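Local coordinates for Non-structural protein NS2 (Bluetongue virus, PDB 1UTY) that binds single-stranded RNA, the part described here being the N-terminal RNA-binding domain of the protein, at residues A65-S76 against W91-V101; I26-Q36 against F45-P53. All coordinates share one frame; numbering follows the deposited sequence. Where two conformers were deposited one is given.

Contact 1 (A65-S76 against W91-V101); sequences AYRIQDGQDIIS and WEEWKFEGVSV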
loop_
_atom_site.group_PDB
_atom_site.type_symbol
_atom_site.label_atom_id
_atom_site.label_comp_id
_atom_site.label_asym_id
_atom_site.label_seq_id
_atom_site.Cartn_x
_atom_site.Cartn_y
_atom_site.Cartn_z
ATOM N N ALA A 65 -6.977 -3.907 9.459
ATOM C CA ALA A 65 -7.301 -3.825 8.052
ATOM C C ALA A 65 -6.009 -3.970 7.254
ATOM O O ALA A 65 -5.080 -3.194 7.438
ATOM C CB ALA A 65 -7.942 -2.493 7.756
ATOM N N TYR A 66 -5.954 -4.975 6.379
ATOM C CA TYR A 66 -4.761 -5.258 5.586
ATOM C C TYR A 66 -5.092 -5.314 4.092
ATOM O O TYR A 66 -5.994 -6.031 3.668
ATOM C CB TYR A 66 -4.128 -6.576 6.023
ATOM C CG TYR A 66 -3.785 -6.653 7.493
ATOM C CD1 TYR A 66 -2.592 -6.137 7.964
ATOM C CD2 TYR A 66 -4.650 -7.260 8.412
ATOM C CE1 TYR A 66 -2.261 -6.206 9.297
ATOM C CE2 TYR A 66 -4.323 -7.348 9.753
ATOM C CZ TYR A 66 -3.121 -6.811 10.182
ATOM O OH TYR A 66 -2.746 -6.859 11.494
ATOM N N ARG A 67 -4.354 -4.543 3.306
ATOM C CA ARG A 67 -4.530 -4.526 1.862
ATOM C C ARG A 67 -3.262 -5.017 1.193
ATOM O O ARG A 67 -2.240 -4.335 1.221
ATOM C CB ARG A 67 -4.868 -3.114 1.388
ATOM C CG ARG A 67 -5.053 -2.959 -0.116
ATOM C CD ARG A 67 -5.806 -1.685 -0.495
ATOM N NE ARG A 67 -7.250 -1.926 -0.619
ATOM C CZ ARG A 67 -8.194 -0.973 -0.619
ATOM N NH1 ARG A 67 -7.869 0.323 -0.470
ATOM N NH2 ARG A 67 -9.472 -1.317 -0.772
ATOM N N ILE A 68 -3.316 -6.204 0.601
ATOM C CA ILE A 68 -2.157 -6.704 -0.119
ATOM C C ILE A 68 -2.090 -6.058 -1.490
ATOM O O ILE A 68 -3.046 -6.128 -2.244
ATOM C CB ILE A 68 -2.184 -8.234 -0.237
ATOM C CG1 ILE A 68 -2.053 -8.876 1.146
ATOM C CG2 ILE A 68 -1.069 -8.710 -1.173
ATOM C CD1 ILE A 68 -2.611 -10.300 1.232
ATOM N N GLN A 69 -0.956 -5.427 -1.807
ATOM C CA GLN A 69 -0.820 -4.754 -3.099
ATOM C C GLN A 69 0.205 -5.366 -4.043
ATOM O O GLN A 69 1.428 -5.193 -3.914
ATOM C CB GLN A 69 -0.625 -3.253 -2.933
ATOM C CG GLN A 69 -1.853 -2.493 -3.369
ATOM C CD GLN A 69 -2.388 -1.601 -2.288
ATOM O OE1 GLN A 69 -2.008 -1.739 -1.127
ATOM N NE2 GLN A 69 -3.263 -0.666 -2.660
ATOM N N ASP A 70 -0.346 -6.076 -5.011
ATOM C CA ASP A 70 0.431 -6.865 -5.930
ATOM C C ASP A 70 0.145 -6.389 -7.351
ATOM O O ASP A 70 -0.437 -7.111 -8.165
ATOM C CB ASP A 70 0.075 -8.341 -5.739
ATOM C CG ASP A 70 0.989 -9.256 -6.496
ATOM O OD1 ASP A 70 2.004 -8.755 -7.049
ATOM O OD2 ASP A 70 0.759 -10.488 -6.599
ATOM N N GLY A 71 0.564 -5.161 -7.640
ATOM C CA GLY A 71 0.324 -4.568 -8.942
ATOM C C GLY A 71 -1.146 -4.293 -9.150
ATOM O O GLY A 71 -1.741 -3.488 -8.420
ATOM N N GLN A 72 -1.730 -4.984 -10.124
ATOM C CA GLN A 72 -3.153 -4.845 -10.430
ATOM C C GLN A 72 -4.016 -5.667 -9.464
ATOM O O GLN A 72 -5.183 -5.346 -9.253
ATOM C CB GLN A 72 -3.434 -5.252 -11.886
ATOM N N ASP A 73 -3.432 -6.718 -8.883
ATOM C CA ASP A 73 -4.113 -7.577 -7.917
ATOM C C ASP A 73 -4.057 -6.961 -6.527
ATOM O O ASP A 73 -2.982 -6.827 -5.933
ATOM C CB ASP A 73 -3.482 -8.971 -7.888
ATOM C CG ASP A 73 -3.712 -9.749 -9.165
ATOM O OD1 ASP A 73 -4.639 -9.417 -9.937
ATOM O OD2 ASP A 73 -3.005 -10.724 -9.485
ATOM N N ILE A 74 -5.226 -6.580 -6.020
ATOM C CA ILE A 74 -5.357 -5.968 -4.698
ATOM C C ILE A 74 -6.337 -6.791 -3.862
ATOM O O ILE A 74 -7.501 -6.963 -4.247
ATOM C CB ILE A 74 -5.827 -4.495 -4.830
ATOM C CG1 ILE A 74 -4.882 -3.705 -5.747
ATOM C CG2 ILE A 74 -5.844 -3.829 -3.500
ATOM C CD1 ILE A 74 -5.516 -2.541 -6.462
ATOM N N ILE A 75 -5.860 -7.307 -2.732
ATOM C CA ILE A 75 -6.691 -8.093 -1.816
ATOM C C ILE A 75 -6.899 -7.348 -0.493
ATOM O O ILE A 75 -5.936 -7.075 0.217
ATOM C CB ILE A 75 -6.066 -9.489 -1.565
ATOM C CG1 ILE A 75 -5.655 -10.143 -2.889
ATOM C CG2 ILE A 75 -7.059 -10.394 -0.844
ATOM C CD1 ILE A 75 -4.190 -10.492 -2.983
ATOM N N SER A 76 -8.147 -7.022 -0.173
ATOM C CA SER A 76 -8.450 -6.256 1.039
ATOM C C SER A 76 -9.049 -7.163 2.096
ATOM O O SER A 76 -10.035 -7.851 1.836
ATOM C CB SER A 76 -9.431 -5.115 0.758
ATOM O OG SER A 76 -8.953 -4.272 -0.266
ATOM N N TRP A 91 -12.598 -1.588 -2.153
ATOM C CA TRP A 91 -13.331 -1.550 -0.895
ATOM C C TRP A 91 -13.048 -0.231 -0.180
ATOM O O TRP A 91 -12.387 -0.184 0.849
ATOM C CB TRP A 91 -12.961 -2.768 -0.037
ATOM C CG TRP A 91 -14.034 -3.166 0.925
ATOM C CD1 TRP A 91 -15.291 -2.635 1.030
ATOM C CD2 TRP A 91 -13.944 -4.186 1.923
ATOM N NE1 TRP A 91 -15.983 -3.262 2.041
ATOM C CE2 TRP A 91 -15.177 -4.218 2.606
ATOM C CE3 TRP A 91 -12.933 -5.080 2.321
ATOM C CZ2 TRP A 91 -15.430 -5.102 3.653
ATOM C CZ3 TRP A 91 -13.192 -5.965 3.363
ATOM C CH2 TRP A 91 -14.425 -5.972 4.014
ATOM N N GLU A 92 -13.588 0.838 -0.737
ATOM C CA GLU A 92 -13.051 2.177 -0.496
ATOM C C GLU A 92 -13.684 2.961 0.647
ATOM O O GLU A 92 -13.208 4.049 0.981
ATOM C CB GLU A 92 -13.103 2.995 -1.790
ATOM C CG GLU A 92 -11.887 2.845 -2.700
ATOM C CD GLU A 92 -10.790 1.915 -2.174
ATOM O OE1 GLU A 92 -9.709 2.431 -1.810
ATOM O OE2 GLU A 92 -10.980 0.672 -2.151
ATOM N N GLU A 93 -14.743 2.420 1.240
ATOM C CA GLU A 93 -15.343 3.021 2.432
ATOM C C GLU A 93 -14.388 2.933 3.644
ATOM O O GLU A 93 -14.484 3.745 4.564
ATOM C CB GLU A 93 -16.728 2.398 2.741
ATOM C CG GLU A 93 -16.735 0.871 2.843
ATOM C CD GLU A 93 -18.108 0.218 2.641
ATOM O OE1 GLU A 93 -19.078 0.545 3.381
ATOM O OE2 GLU A 93 -18.207 -0.661 1.750
ATOM N N TRP A 94 -13.449 1.985 3.619
ATOM C CA TRP A 94 -12.563 1.734 4.761
ATOM C C TRP A 94 -11.094 1.988 4.460
ATOM O O TRP A 94 -10.668 1.870 3.315
ATOM C CB TRP A 94 -12.692 0.289 5.264
ATOM C CG TRP A 94 -14.065 -0.278 5.360
ATOM C CD1 TRP A 94 -14.569 -1.302 4.607
ATOM C CD2 TRP A 94 -15.122 0.107 6.264
ATOM N NE1 TRP A 94 -15.866 -1.569 4.973
ATOM C CE2 TRP A 94 -16.238 -0.727 5.984
ATOM C CE3 TRP A 94 -15.249 1.080 7.272
ATOM C CZ2 TRP A 94 -17.461 -0.632 6.682
ATOM C CZ3 TRP A 94 -16.478 1.184 7.974
ATOM C CH2 TRP A 94 -17.566 0.332 7.662
ATOM N N LYS A 95 -10.332 2.323 5.506
ATOM C CA LYS A 95 -8.874 2.446 5.459
ATOM C C LYS A 95 -8.253 1.045 5.578
ATOM O O LYS A 95 -8.810 0.173 6.256
ATOM C CB LYS A 95 -8.347 3.241 6.676
ATOM C CG LYS A 95 -8.666 4.724 6.746
ATOM C CD LYS A 95 -7.797 5.459 7.811
ATOM C CE LYS A 95 -8.668 6.376 8.688
ATOM N NZ LYS A 95 -8.120 7.764 8.972
ATOM N N PHE A 96 -7.069 0.871 4.984
ATOM C CA PHE A 96 -6.271 -0.337 5.153
ATOM C C PHE A 96 -4.808 -0.004 5.320
ATOM O O PHE A 96 -4.329 1.003 4.809
ATOM C CB PHE A 96 -6.390 -1.232 3.921
ATOM C CG PHE A 96 -7.771 -1.657 3.642
ATOM C CD1 PHE A 96 -8.627 -0.832 2.918
ATOM C CD2 PHE A 96 -8.235 -2.859 4.134
ATOM C CE1 PHE A 96 -9.928 -1.215 2.695
ATOM C CE2 PHE A 96 -9.510 -3.244 3.924
ATOM C CZ PHE A 96 -10.379 -2.431 3.208
ATOM N N GLU A 97 -4.091 -0.885 6.002
ATOM C CA GLU A 97 -2.645 -0.888 5.914
ATOM C C GLU A 97 -2.228 -1.491 4.568
ATOM O O GLU A 97 -2.443 -2.678 4.320
ATOM C CB GLU A 97 -2.048 -1.690 7.059
ATOM C CG GLU A 97 -0.532 -1.737 7.016
ATOM C CD GLU A 97 0.068 -2.582 8.111
ATOM O OE1 GLU A 97 -0.630 -2.889 9.107
ATOM O OE2 GLU A 97 1.255 -2.942 7.976
ATOM N N GLY A 98 -1.643 -0.662 3.703
ATOM C CA GLY A 98 -1.027 -1.119 2.469
ATOM C C GLY A 98 0.150 -2.042 2.743
ATOM O O GLY A 98 1.189 -1.635 3.220
ATOM N N VAL A 99 -0.037 -3.317 2.456
ATOM C CA VAL A 99 0.985 -4.310 2.704
ATOM C C VAL A 99 1.635 -4.598 1.360
ATOM O O VAL A 99 0.936 -4.794 0.348
ATOM C CB VAL A 99 0.363 -5.602 3.296
ATOM C CG1 VAL A 99 1.416 -6.677 3.500
ATOM C CG2 VAL A 99 -0.366 -5.298 4.610
ATOM N N SER A 100 2.963 -4.599 1.354
ATOM C CA SER A 100 3.742 -4.946 0.173
ATOM C C SER A 100 3.980 -6.461 0.004
ATOM O O SER A 100 3.996 -7.238 0.975
ATOM C CB SER A 100 5.099 -4.232 0.215
ATOM O OG SER A 100 4.966 -2.859 -0.119
ATOM N N VAL A 101 4.207 -6.852 -1.243
ATOM C CA VAL A 101 4.508 -8.220 -1.587
ATOM C C VAL A 101 5.991 -8.314 -1.896
ATOM O O VAL A 101 6.523 -7.509 -2.649
ATOM C CB VAL A 101 3.708 -8.642 -2.846
ATOM C CG1 VAL A 101 4.279 -9.902 -3.458
ATOM C CG2 VAL A 101 2.266 -8.832 -2.502
HETATM O O HOH W 1 -3.275 -2.775 9.794
HETATM O O HOH W 2 3.976 -4.716 -3.495
#
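Arg67 and Phe96 bury more surface here than any other residue, with Val99 next; the arginine reaches from strand 65-70 past Phe96 to the turn at the start of 91-101. Arg67 CG stands anti to the backbone N (chi1 179°) and the chain bends at chi3, which brings one face of the guanidinium against CD1 and CE1 of Phe96; Phe96 CD1 lies 3.5 Å above the guanidinium plane, over its centre, with the two planes 35° apart. Four hydrogen bonds fix the rotation of the guanidinium. NH1 and NH2 meet Glu92 end-on in a salt bridge, one nitrogen to each oxygen on its syn lone pair, with NH2 2.9 Å from OE2; Glu92 OE2 also takes the N-H of Trp91, which ties the carboxylate to the type I turn Trp91-Trp94. Along its side, NE and NH2 both grip Ser76 OG, in the guanidinium plane. Ser76 CB packs off-centre on the Phe96 ring as a CH-pi contact, while Ala65 CB touches Phe96 CD2 at 3.7 Å. Behind these side chains runs a parallel strand pairing: Arg67 N donates to Glu97 O, and Arg67 O receives Val99 N at 2.7 Å. Val99 projects with Tyr66 and Ile68 from the face turned away from Arg67; its CG2 sits at the edge of the Tyr66 ring, 4.1 Å from CD1. Further along, Ile68 CG2 meets Val101 CG2 at 3.6 Å, and a water joins Gln69 O to Val101 N. Strand 64-70 thus lies between 97-110, parallel to it, and 73-79, antiparallel. Cys122 of strand 113-123 covers Ile68, Val99 and Val101, Met78 of strand 73-79 touches Ala65 and Phe96, and Glu97 turns its carboxylate to the backbone N of Met125 and Gly126.

Contact 2 (I26-Q36 against F45-P53); sequences IAKLSSQPYCQ and FKPVKNPEP
Strands 34-36 and 45-48 run antiparallel, 151° between their directions, as the two arms of a beta hairpin at one end of the sheet. Tyr34-Val48 and Gln36-Lys46 are hydrogen-bonded pairs, each with two N-H to O bonds, and Cys35-Pro47 between them is a non-hydrogen-bonded pair, a position where the N-H would point away from strand 34-36, so that a proline fits without loss of a bond across the pair; Pro47 CA makes a CA-H...O contact of 3.2 Å with Tyr34 O. Before the hairpin, helix 22-29 ends in a Schellman motif with Ser31 at the C-prime position, and the chain turns back so that the helix covers the Pro47 face. There Ile26 CG2 touches Pro47 CG at 3.4 Å and the edge of the Phe45 ring, and Gln32 lays its CG across Pro47 CB at about a right angle. On the other face Val48 CG2 fits against Gln36 CB at 3.8 Å and Tyr34 CB. Gln36 stretches out to the side-chain oxygen of Asn11 in strand 10-15. The Tyr34 ring turns its edge to Lys49 O and packs obliquely against Pro51 CD; its hydroxyl bonds to Pro145 O of the second subunit, bringing this end of the hairpin into the dimer contact. Cys35 SG, placed anti to its own N (chi1 -167°), sits over the face of the Phe45 ring, 3.6 Å from the centroid.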
loop_
_atom_site.group_PDB
_atom_site.type_symbol
_atom_site.label_atom_id
_atom_site.label_comp_id
_atom_site.label_asym_id
_atom_site.label_seq_id
_atom_site.Cartn_x
_atom_site.Cartn_y
_atom_site.Cartn_z
ATOM N N ILE A 26 -8.130 -19.950 15.376
ATOM C CA ILE A 26 -8.567 -21.169 14.711
ATOM C C ILE A 26 -7.381 -22.034 14.288
ATOM O O ILE A 26 -7.388 -23.241 14.486
ATOM C CB ILE A 26 -9.464 -20.795 13.498
ATOM C CG1 ILE A 26 -10.836 -20.281 13.967
ATOM C CG2 ILE A 26 -9.601 -21.951 12.506
ATOM C CD1 ILE A 26 -11.547 -21.138 15.020
ATOM N N ALA A 27 -6.360 -21.413 13.714
ATOM C CA ALA A 27 -5.154 -22.135 13.352
ATOM C C ALA A 27 -4.540 -22.803 14.587
ATOM O O ALA A 27 -4.177 -23.987 14.546
ATOM C CB ALA A 27 -4.162 -21.197 12.679
ATOM N N LYS A 28 -4.451 -22.038 15.676
ATOM C CA LYS A 28 -3.909 -22.497 16.955
ATOM C C LYS A 28 -4.746 -23.627 17.543
ATOM O O LYS A 28 -4.204 -24.657 17.930
ATOM C CB LYS A 28 -3.813 -21.328 17.950
ATOM C CG LYS A 28 -2.988 -21.611 19.222
ATOM C CD LYS A 28 -2.420 -20.317 19.806
ATOM C CE LYS A 28 -2.092 -20.454 21.290
ATOM N NZ LYS A 28 -0.801 -21.177 21.510
ATOM N N LEU A 29 -6.062 -23.430 17.588
ATOM C CA LEU A 29 -6.995 -24.451 18.044
ATOM C C LEU A 29 -6.862 -25.770 17.265
ATOM O O LEU A 29 -7.070 -26.851 17.832
ATOM C CB LEU A 29 -8.447 -23.929 17.980
ATOM C CG LEU A 29 -9.568 -24.905 17.552
ATOM C CD1 LEU A 29 -10.211 -25.591 18.747
ATOM C CD2 LEU A 29 -10.631 -24.234 16.693
ATOM N N SER A 30 -6.542 -25.684 15.975
ATOM C CA SER A 30 -6.462 -26.881 15.134
ATOM C C SER A 30 -5.022 -27.354 14.937
ATOM O O SER A 30 -4.767 -28.278 14.170
ATOM C CB SER A 30 -7.148 -26.641 13.795
ATOM O OG SER A 30 -8.320 -25.862 13.983
ATOM N N SER A 31 -4.098 -26.705 15.649
ATOM C CA SER A 31 -2.672 -27.046 15.652
ATOM C C SER A 31 -2.003 -26.867 14.269
ATOM O O SER A 31 -1.141 -27.657 13.863
ATOM C CB SER A 31 -2.438 -28.456 16.233
ATOM O OG SER A 31 -3.071 -28.603 17.495
ATOM N N GLN A 32 -2.421 -25.827 13.553
ATOM C CA GLN A 32 -1.856 -25.529 12.250
ATOM C C GLN A 32 -1.205 -24.142 12.292
ATOM O O GLN A 32 -1.672 -23.267 13.021
ATOM C CB GLN A 32 -2.934 -25.598 11.152
ATOM C CG GLN A 32 -3.646 -26.942 11.030
ATOM C CD GLN A 32 -2.746 -28.047 10.472
ATOM O OE1 GLN A 32 -1.651 -27.779 9.965
ATOM N NE2 GLN A 32 -3.205 -29.290 10.582
ATOM N N PRO A 33 -0.118 -23.946 11.554
ATOM C CA PRO A 33 0.521 -22.621 11.501
ATOM C C PRO A 33 -0.313 -21.576 10.740
ATOM O O PRO A 33 -0.406 -20.443 11.204
ATOM C CB PRO A 33 1.877 -22.881 10.821
ATOM C CG PRO A 33 1.819 -24.275 10.244
ATOM C CD PRO A 33 0.599 -24.965 10.764
ATOM N N TYR A 34 -0.944 -21.946 9.629
ATOM C CA TYR A 34 -1.683 -20.954 8.830
ATOM C C TYR A 34 -3.188 -21.092 8.891
ATOM O O TYR A 34 -3.719 -22.188 9.142
ATOM C CB TYR A 34 -1.262 -20.995 7.358
ATOM C CG TYR A 34 0.221 -20.894 7.174
ATOM C CD1 TYR A 34 0.858 -19.649 7.120
ATOM C CD2 TYR A 34 1.003 -22.047 7.062
ATOM C CE1 TYR A 34 2.259 -19.560 6.960
ATOM C CE2 TYR A 34 2.391 -21.966 6.910
ATOM C CZ TYR A 34 3.010 -20.726 6.852
ATOM O OH TYR A 34 4.379 -20.670 6.704
ATOM N N CYS A 35 -3.871 -19.974 8.636
ATOM C CA CYS A 35 -5.258 -20.046 8.226
ATOM C C CYS A 35 -5.385 -19.664 6.760
ATOM O O CYS A 35 -5.118 -18.507 6.388
ATOM C CB CYS A 35 -6.149 -19.166 9.095
ATOM S SG CYS A 35 -7.892 -19.521 8.836
ATOM N N GLN A 36 -5.773 -20.622 5.923
ATOM C CA GLN A 36 -6.000 -20.321 4.513
ATOM C C GLN A 36 -7.329 -19.589 4.273
ATOM O O GLN A 36 -8.403 -20.056 4.709
ATOM C CB GLN A 36 -5.947 -21.585 3.657
ATOM C CG GLN A 36 -6.251 -21.348 2.181
ATOM C CD GLN A 36 -6.328 -22.654 1.366
ATOM O OE1 GLN A 36 -6.547 -23.727 1.927
ATOM N NE2 GLN A 36 -6.168 -22.555 0.057
ATOM N N PHE A 45 -12.266 -21.337 4.103
ATOM C CA PHE A 45 -11.588 -20.938 5.323
ATOM C C PHE A 45 -11.065 -22.260 5.876
ATOM O O PHE A 45 -11.838 -23.182 6.104
ATOM C CB PHE A 45 -12.588 -20.234 6.256
ATOM C CG PHE A 45 -12.025 -19.835 7.607
ATOM C CD1 PHE A 45 -11.915 -20.764 8.642
ATOM C CD2 PHE A 45 -11.647 -18.521 7.861
ATOM C CE1 PHE A 45 -11.407 -20.390 9.907
ATOM C CE2 PHE A 45 -11.139 -18.138 9.110
ATOM C CZ PHE A 45 -11.025 -19.069 10.135
ATOM N N LYS A 46 -9.749 -22.381 6.047
ATOM C CA LYS A 46 -9.187 -23.634 6.540
ATOM C C LYS A 46 -7.798 -23.492 7.120
ATOM O O LYS A 46 -6.913 -22.980 6.446
ATOM C CB LYS A 46 -9.170 -24.718 5.442
ATOM C CG LYS A 46 -8.356 -25.944 5.832
ATOM C CD LYS A 46 -8.648 -27.170 4.981
ATOM C CE LYS A 46 -8.189 -28.449 5.702
ATOM N NZ LYS A 46 -8.257 -29.681 4.845
ATOM N N PRO A 47 -7.606 -23.963 8.359
ATOM C CA PRO A 47 -6.268 -24.081 8.954
ATOM C C PRO A 47 -5.427 -25.082 8.166
ATOM O O PRO A 47 -5.890 -26.195 7.933
ATOM C CB PRO A 47 -6.550 -24.643 10.357
ATOM C CG PRO A 47 -7.946 -24.315 10.621
ATOM C CD PRO A 47 -8.657 -24.406 9.297
ATOM N N VAL A 48 -4.228 -24.680 7.746
ATOM C CA VAL A 48 -3.363 -25.556 6.948
ATOM C C VAL A 48 -1.898 -25.534 7.390
ATOM O O VAL A 48 -1.471 -24.637 8.123
ATOM C CB VAL A 48 -3.453 -25.248 5.437
ATOM C CG1 VAL A 48 -4.793 -25.687 4.896
ATOM C CG2 VAL A 48 -3.171 -23.760 5.154
ATOM N N LYS A 49 -1.133 -26.515 6.928
ATOM C CA LYS A 49 0.257 -26.650 7.340
ATOM C C LYS A 49 1.159 -25.708 6.554
ATOM O O LYS A 49 2.194 -25.247 7.067
ATOM C CB LYS A 49 0.745 -28.114 7.222
ATOM C CG LYS A 49 0.495 -28.815 5.866
ATOM C CD LYS A 49 0.952 -30.294 5.867
ATOM C CE LYS A 49 -0.214 -31.267 6.026
ATOM N NZ LYS A 49 0.199 -32.729 6.181
ATOM N N ASN A 50 0.790 -25.424 5.309
ATOM C CA ASN A 50 1.692 -24.679 4.437
ATOM C C ASN A 50 0.995 -23.879 3.329
ATOM O O ASN A 50 -0.104 -24.228 2.897
ATOM C CB ASN A 50 2.798 -25.604 3.873
ATOM C CG ASN A 50 2.276 -26.597 2.854
ATOM O OD1 ASN A 50 1.897 -27.712 3.202
ATOM N ND2 ASN A 50 2.250 -26.194 1.590
ATOM N N PRO A 51 1.629 -22.799 2.881
ATOM C CA PRO A 51 1.120 -22.046 1.728
ATOM C C PRO A 51 1.302 -22.825 0.420
ATOM O O PRO A 51 2.216 -23.624 0.287
ATOM C CB PRO A 51 1.985 -20.784 1.719
ATOM C CG PRO A 51 3.225 -21.168 2.407
ATOM C CD PRO A 51 2.877 -22.226 3.417
ATOM N N GLU A 52 0.417 -22.570 -0.529
ATOM C CA GLU A 52 0.428 -23.230 -1.823
ATOM C C GLU A 52 1.133 -22.322 -2.821
ATOM O O GLU A 52 1.283 -21.129 -2.557
ATOM C CB GLU A 52 -1.003 -23.468 -2.278
ATOM C CG GLU A 52 -1.811 -24.372 -1.363
ATOM C CD GLU A 52 -3.236 -24.572 -1.854
ATOM O OE1 GLU A 52 -3.767 -23.676 -2.568
ATOM O OE2 GLU A 52 -3.825 -25.627 -1.522
ATOM N N PRO A 53 1.572 -22.876 -3.955
ATOM C CA PRO A 53 2.205 -22.084 -5.016
ATOM C C PRO A 53 1.355 -20.894 -5.444
ATOM O O PRO A 53 0.131 -20.976 -5.447
ATOM C CB PRO A 53 2.332 -23.080 -6.164
ATOM C CG PRO A 53 2.442 -24.383 -5.487
ATOM C CD PRO A 53 1.535 -24.312 -4.290
#

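In the fold
Both contacts belong to one mixed sheet, with centres 22 Å apart and no touch between them. The centre of contact 1 is about 6 Å from that of the chain, the centre of contact 2 about 16 Å; contact 1 joins strands inside the sheet in parallel, and contact 2 pairs the outermost strand 44-48 antiparallel with its neighbour. None of the residues touching in contact 1 is exposed, whereas three in contact 2 are. Their chemistry differs accordingly: a salt bridge and a multiply bonded arginine tie a turn to a strand in contact 1, while contact 2 adds prolines, a sulfur-aromatic pair and a helix end to its hairpin bonds. Each also meets the second subunit.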